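PDB 7OMU: macro domain-containing protein from Thermosipho africanus, which joins a DarT-family domain to a macro domain, the latter holding adenosine-5-diphosphoribose in its pocket. Local coordinates for residues 79-93 against 164-177. The protein carries 1 engineered substitution. Sequence-based numbering, arbitrary orientation.
Sequences LWEFANLYFQPRNPM and KRKIMAACLVPQCV. Engineered in segment 164-177: Ala170 (natural residue Glu).
Phe82 to Tyr86 form the outermost strand of a four-stranded antiparallel sheet in the DarT-family domain and pair with Ala170 to Pro174, in a two-strand ladder with two largely apolar faces, Asn84 being the polar exception. Ala83 and Val173 form one hydrogen-bonded pair, Ala83 N reaching Val173 O at 2.8 Å; Leu85 and Cys171 form the next, with Cys171 N donating to Leu85 O at 2.8 Å. Just beyond its ends the ladder is flanked by a bond from Gln175 N to Glu81 O and a weak one from Phe87 N to Ala169 O.

On the face of Phe82, Asn84, Tyr86, Leu172 and Pro174, the Phe82 ring lies obliquely against Pro174, CE2 being 3.7 Å from Pro174 CB. Leu172 meets Leu79 nearly at a right angle (CD1 to CD1, 3.5 Å), and both Phe82 and Leu172 touch Leu123 of the adjoining strand. On the face of Ala83, Leu85, Cys171 and Val173, Leu85 CD1 meets Val173 CG2 at 3.6 Å.

Farther along, ND2 of Asn84 and ND2 of Asn91 lie over the centres of opposite faces of the Tyr86 ring, while Met168 O sits at its edge. The in-plane bond from Asn91 ND2 to Gln88 O helps fix that amide. The CB of Ala170, an engineered residue, lies 3.6 Å from Asn84 ND2. The Met168 thioether turns at its last torsion (chi3 -86°), and CE lies 3.7 Å from Pro92 CB. Backbone bonds thus set the strand register, whereas beyond the last pair Met168 and Ile167 continue the contact by packing on Pro92, first residue of a helix whose N-cap, Asn91, accepts a weak bond from Met93 N and another from Leu94 N through OD1.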
loop_
_atom_site.group_PDB
_atom_site.type_symbol
_atom_site.label_atom_id
_atom_site.label_comp_id
_atom_site.label_asym_id
_atom_site.label_seq_id
_atom_site.Cartn_x
_atom_site.Cartn_y
_atom_site.Cartn_z
ATOM N N LEU A 79 26.515 -6.176 -6.206
ATOM C CA LEU A 79 25.309 -6.040 -5.350
ATOM C C LEU A 79 24.748 -7.430 -5.037
ATOM O O LEU A 79 24.196 -7.586 -3.936
ATOM C CB LEU A 79 24.270 -5.166 -6.059
ATOM C CG LEU A 79 22.923 -5.035 -5.349
ATOM C CD1 LEU A 79 23.090 -4.460 -3.950
ATOM C CD2 LEU A 79 21.956 -4.188 -6.156
ATOM N N TRP A 80 24.889 -8.397 -5.955
ATOM C CA TRP A 80 24.306 -9.760 -5.805
ATOM C C TRP A 80 25.105 -10.585 -4.783
ATOM O O TRP A 80 24.648 -11.698 -4.455
ATOM C CB TRP A 80 24.171 -10.472 -7.161
ATOM C CG TRP A 80 25.382 -11.221 -7.633
ATOM C CD1 TRP A 80 26.669 -10.771 -7.659
ATOM C CD2 TRP A 80 25.415 -12.546 -8.194
ATOM N NE1 TRP A 80 27.504 -11.726 -8.172
ATOM C CE2 TRP A 80 26.765 -12.827 -8.512
ATOM C CE3 TRP A 80 24.448 -13.525 -8.453
ATOM C CZ2 TRP A 80 27.165 -14.045 -9.063
ATOM C CZ3 TRP A 80 24.846 -14.728 -8.998
ATOM C CH2 TRP A 80 26.185 -14.981 -9.301
ATOM N N GLU A 81 26.239 -10.057 -4.299
ATOM C CA GLU A 81 27.073 -10.671 -3.229
ATOM C C GLU A 81 26.456 -10.380 -1.856
ATOM O O GLU A 81 26.836 -11.066 -0.893
ATOM C CB GLU A 81 28.508 -10.141 -3.267
ATOM C CG GLU A 81 29.313 -10.617 -4.464
ATOM C CD GLU A 81 30.774 -10.199 -4.437
ATOM O OE1 GLU A 81 31.378 -10.259 -3.352
ATOM O OE2 GLU A 81 31.303 -9.794 -5.494
ATOM N N PHE A 82 25.550 -9.402 -1.771
ATOM C CA PHE A 82 24.891 -8.957 -0.516
ATOM C C PHE A 82 23.449 -9.474 -0.449
ATOM O O PHE A 82 22.894 -9.887 -1.488
ATOM C CB PHE A 82 24.907 -7.429 -0.418
ATOM C CG PHE A 82 26.283 -6.824 -0.330
ATOM C CD1 PHE A 82 27.026 -6.590 -1.473
ATOM C CD2 PHE A 82 26.841 -6.494 0.895
ATOM C CE1 PHE A 82 28.296 -6.046 -1.392
ATOM C CE2 PHE A 82 28.112 -5.946 0.973
ATOM C CZ PHE A 82 28.836 -5.720 -0.170
ATOM N N ALA A 83 22.874 -9.441 0.756
ATOM C CA ALA A 83 21.468 -9.787 1.061
ATOM C C ALA A 83 20.705 -8.492 1.340
ATOM O O ALA A 83 21.148 -7.724 2.214
ATOM C CB ALA A 83 21.410 -10.724 2.241
ATOM N N ASN A 84 19.597 -8.269 0.629
ATOM C CA ASN A 84 18.857 -6.978 0.609
ATOM C C ASN A 84 17.809 -6.978 1.727
ATOM O O ASN A 84 16.756 -7.627 1.555
ATOM C CB ASN A 84 18.240 -6.736 -0.770
ATOM C CG ASN A 84 17.798 -5.307 -0.993
ATOM O OD1 ASN A 84 18.498 -4.533 -1.638
ATOM N ND2 ASN A 84 16.634 -4.954 -0.480
ATOM N N LEU A 85 18.099 -6.283 2.831
ATOM C CA LEU A 85 17.178 -6.099 3.984
ATOM C C LEU A 85 16.558 -4.701 3.906
ATOM O O LEU A 85 17.271 -3.729 4.202
ATOM C CB LEU A 85 17.966 -6.278 5.287
ATOM C CG LEU A 85 18.741 -7.587 5.414
ATOM C CD1 LEU A 85 19.392 -7.701 6.781
ATOM C CD2 LEU A 85 17.838 -8.781 5.159
ATOM N N TYR A 86 15.286 -4.606 3.513
ATOM C CA TYR A 86 14.545 -3.326 3.356
ATOM C C TYR A 86 14.227 -2.732 4.733
ATOM O O TYR A 86 13.961 -3.502 5.667
ATOM C CB TYR A 86 13.233 -3.535 2.596
ATOM C CG TYR A 86 13.360 -3.966 1.157
ATOM C CD1 TYR A 86 13.788 -3.082 0.180
ATOM C CD2 TYR A 86 13.012 -5.245 0.762
ATOM C CE1 TYR A 86 13.886 -3.462 -1.149
ATOM C CE2 TYR A 86 13.105 -5.642 -0.560
ATOM C CZ TYR A 86 13.542 -4.748 -1.521
ATOM O OH TYR A 86 13.636 -5.150 -2.823
ATOM N N PHE A 87 14.226 -1.402 4.841
ATOM C CA PHE A 87 13.705 -0.658 6.017
ATOM C C PHE A 87 12.178 -0.639 5.957
ATOM O O PHE A 87 11.528 -0.616 7.024
ATOM C CB PHE A 87 14.242 0.774 6.042
ATOM C CG PHE A 87 15.727 0.858 6.254
ATOM C CD1 PHE A 87 16.261 0.740 7.525
ATOM C CD2 PHE A 87 16.585 1.033 5.184
ATOM C CE1 PHE A 87 17.629 0.797 7.721
ATOM C CE2 PHE A 87 17.955 1.090 5.383
ATOM C CZ PHE A 87 18.473 0.981 6.651
ATOM N N GLN A 88 11.642 -0.617 4.733
ATOM C CA GLN A 88 10.190 -0.632 4.441
ATOM C C GLN A 88 9.908 -1.730 3.423
ATOM O O GLN A 88 10.231 -1.577 2.250
ATOM C CB GLN A 88 9.758 0.737 3.913
ATOM C CG GLN A 88 8.325 0.762 3.406
ATOM C CD GLN A 88 7.357 0.428 4.511
ATOM O OE1 GLN A 88 6.991 -0.735 4.721
ATOM N NE2 GLN A 88 6.961 1.460 5.241
ATOM N N PRO A 89 9.320 -2.873 3.836
ATOM C CA PRO A 89 8.971 -3.943 2.898
ATOM C C PRO A 89 7.674 -3.694 2.108
ATOM O O PRO A 89 7.537 -4.269 1.038
ATOM C CB PRO A 89 8.797 -5.166 3.811
ATOM C CG PRO A 89 8.320 -4.573 5.120
ATOM C CD PRO A 89 8.997 -3.220 5.229
ATOM N N ARG A 90 6.758 -2.877 2.646
ATOM C CA ARG A 90 5.494 -2.482 1.970
ATOM C C ARG A 90 5.837 -1.432 0.910
ATOM O O ARG A 90 5.546 -0.239 1.144
ATOM C CB ARG A 90 4.490 -1.965 3.002
ATOM C CG ARG A 90 3.075 -1.781 2.474
ATOM C CD ARG A 90 2.161 -1.274 3.577
ATOM N NE ARG A 90 0.810 -0.972 3.121
ATOM C CZ ARG A 90 0.462 0.121 2.436
ATOM N NH1 ARG A 90 1.370 1.028 2.102
ATOM N NH2 ARG A 90 -0.800 0.301 2.077
ATOM N N ASN A 91 6.414 -1.883 -0.213
ATOM C CA ASN A 91 7.144 -1.050 -1.206
ATOM C C ASN A 91 6.884 -1.571 -2.622
ATOM O O ASN A 91 6.321 -2.649 -2.793
ATOM C CB ASN A 91 8.635 -1.027 -0.859
ATOM C CG ASN A 91 9.303 -2.378 -1.017
ATOM O OD1 ASN A 91 9.087 -3.081 -2.001
ATOM N ND2 ASN A 91 10.128 -2.746 -0.053
ATOM N N PRO A 92 7.293 -0.830 -3.683
ATOM C CA PRO A 92 7.103 -1.264 -5.071
ATOM C C PRO A 92 7.486 -2.705 -5.440
ATOM O O PRO A 92 6.871 -3.241 -6.338
ATOM C CB PRO A 92 8.045 -0.318 -5.831
ATOM C CG PRO A 92 7.970 0.958 -5.048
ATOM C CD PRO A 92 7.908 0.506 -3.608
ATOM N N MET A 93 8.505 -3.273 -4.789
ATOM C CA MET A 93 8.983 -4.650 -5.072
ATOM C C MET A 93 7.895 -5.635 -4.640
ATOM O O MET A 93 7.464 -6.450 -5.483
ATOM C CB MET A 93 10.286 -4.975 -4.335
ATOM C CG MET A 93 10.842 -6.351 -4.679
ATOM S SD MET A 93 11.025 -6.567 -6.471
ATOM C CE MET A 93 12.734 -6.064 -6.679
ATOM N N LYS A 164 9.557 6.682 -4.847
ATOM C CA LYS A 164 9.447 5.295 -5.374
ATOM C C LYS A 164 10.817 4.610 -5.329
ATOM O O LYS A 164 10.862 3.381 -5.172
ATOM C CB LYS A 164 8.909 5.275 -6.806
ATOM C CG LYS A 164 8.526 3.889 -7.298
ATOM C CD LYS A 164 8.076 3.837 -8.736
ATOM C CE LYS A 164 7.609 2.452 -9.132
ATOM N NZ LYS A 164 7.669 2.244 -10.597
ATOM N N ARG A 165 11.895 5.376 -5.493
ATOM C CA ARG A 165 13.286 4.886 -5.322
ATOM C C ARG A 165 13.575 4.780 -3.819
ATOM O O ARG A 165 13.875 3.671 -3.360
ATOM C CB ARG A 165 14.255 5.823 -6.048
ATOM C CG ARG A 165 15.695 5.337 -6.096
ATOM C CD ARG A 165 16.598 6.357 -6.771
ATOM N NE ARG A 165 16.519 7.678 -6.164
ATOM C CZ ARG A 165 17.071 8.027 -5.002
ATOM N NH1 ARG A 165 17.767 7.153 -4.290
ATOM N NH2 ARG A 165 16.923 9.262 -4.553
ATOM N N LYS A 166 13.416 5.886 -3.087
ATOM C CA LYS A 166 13.859 6.064 -1.674
ATOM C C LYS A 166 13.235 5.016 -0.745
ATOM O O LYS A 166 13.927 4.597 0.192
ATOM C CB LYS A 166 13.518 7.472 -1.170
ATOM C CG LYS A 166 14.309 8.592 -1.830
ATOM C CD LYS A 166 14.005 9.968 -1.282
ATOM C CE LYS A 166 14.565 11.064 -2.163
ATOM N NZ LYS A 166 14.626 12.366 -1.460
ATOM N N ILE A 167 11.980 4.624 -0.972
ATOM C CA ILE A 167 11.207 3.741 -0.043
ATOM C C ILE A 167 11.823 2.334 -0.010
ATOM O O ILE A 167 11.625 1.615 0.993
ATOM C CB ILE A 167 9.716 3.705 -0.423
ATOM C CG1 ILE A 167 8.890 3.050 0.684
ATOM C CG2 ILE A 167 9.496 3.025 -1.770
ATOM C CD1 ILE A 167 7.403 3.175 0.493
ATOM N N MET A 168 12.556 1.955 -1.058
ATOM C CA MET A 168 13.272 0.657 -1.136
ATOM C C MET A 168 14.721 0.830 -0.675
ATOM O O MET A 168 15.560 -0.013 -1.039
ATOM C CB MET A 168 13.228 0.115 -2.566
ATOM C CG MET A 168 11.834 -0.264 -2.976
ATOM S SD MET A 168 11.794 -1.107 -4.552
ATOM C CE MET A 168 11.738 0.301 -5.663
ATOM N N ALA A 169 15.005 1.874 0.108
ATOM C CA ALA A 169 16.250 1.993 0.898
ATOM C C ALA A 169 16.404 0.703 1.700
ATOM O O ALA A 169 15.364 0.145 2.142
ATOM C CB ALA A 169 16.218 3.203 1.804
ATOM N N ALA A 170 17.646 0.242 1.857
ATOM C CA ALA A 170 17.970 -1.100 2.387
ATOM C C ALA A 170 19.336 -1.093 3.071
ATOM O O ALA A 170 20.163 -0.202 2.787
ATOM C CB ALA A 170 17.934 -2.112 1.268
ATOM N N CYS A 171 19.530 -2.075 3.949
ATOM C CA CYS A 171 20.818 -2.449 4.578
ATOM C C CYS A 171 21.348 -3.693 3.866
ATOM O O CYS A 171 20.671 -4.732 3.937
ATOM C CB CYS A 171 20.612 -2.717 6.061
ATOM S SG CYS A 171 22.024 -3.531 6.844
ATOM N N LEU A 172 22.487 -3.577 3.180
ATOM C CA LEU A 172 23.117 -4.684 2.409
ATOM C C LEU A 172 24.134 -5.409 3.300
ATOM O O LEU A 172 25.151 -4.793 3.668
ATOM C CB LEU A 172 23.786 -4.119 1.155
ATOM C CG LEU A 172 22.883 -3.296 0.240
ATOM C CD1 LEU A 172 23.683 -2.721 -0.914
ATOM C CD2 LEU A 172 21.720 -4.123 -0.279
ATOM N N VAL A 173 23.844 -6.666 3.649
ATOM C CA VAL A 173 24.703 -7.543 4.498
ATOM C C VAL A 173 25.391 -8.535 3.568
ATOM O O VAL A 173 24.719 -9.220 2.799
ATOM C CB VAL A 173 23.880 -8.266 5.580
ATOM C CG1 VAL A 173 24.771 -8.917 6.618
ATOM C CG2 VAL A 173 22.888 -7.340 6.258
ATOM N N PRO A 174 26.741 -8.634 3.595
ATOM C CA PRO A 174 27.461 -9.484 2.648
ATOM C C PRO A 174 27.304 -10.982 2.945
ATOM O O PRO A 174 27.194 -11.347 4.098
ATOM C CB PRO A 174 28.919 -9.020 2.796
ATOM C CG PRO A 174 29.008 -8.515 4.223
ATOM C CD PRO A 174 27.644 -7.925 4.517
ATOM N N GLN A 175 27.274 -11.785 1.875
ATOM C CA GLN A 175 27.287 -13.273 1.866
ATOM C C GLN A 175 25.984 -13.818 2.455
ATOM O O GLN A 175 25.139 -14.266 1.658
ATOM C CB GLN A 175 28.514 -13.818 2.597
ATOM C CG GLN A 175 28.731 -15.308 2.374
ATOM C CD GLN A 175 30.046 -15.751 2.962
ATOM O OE1 GLN A 175 31.057 -15.840 2.268
ATOM N NE2 GLN A 175 30.041 -16.006 4.258
ATOM N N CYS A 176 25.828 -13.813 3.783
ATOM C CA CYS A 176 24.650 -14.405 4.473
ATOM C C CYS A 176 24.265 -13.570 5.702
ATOM O O CYS A 176 25.050 -12.696 6.121
ATOM C CB CYS A 176 24.906 -15.859 4.853
ATOM S SG CYS A 176 25.484 -16.084 6.553
ATOM N N VAL A 177 23.072 -13.830 6.234
ATOM C CA VAL A 177 22.571 -13.305 7.534
ATOM C C VAL A 177 22.313 -14.505 8.446
ATOM O O VAL A 177 21.435 -15.325 8.099
ATOM C CB VAL A 177 21.294 -12.466 7.365
ATOM C CG1 VAL A 177 20.804 -11.932 8.701
ATOM C CG2 VAL A 177 21.485 -11.334 6.372
#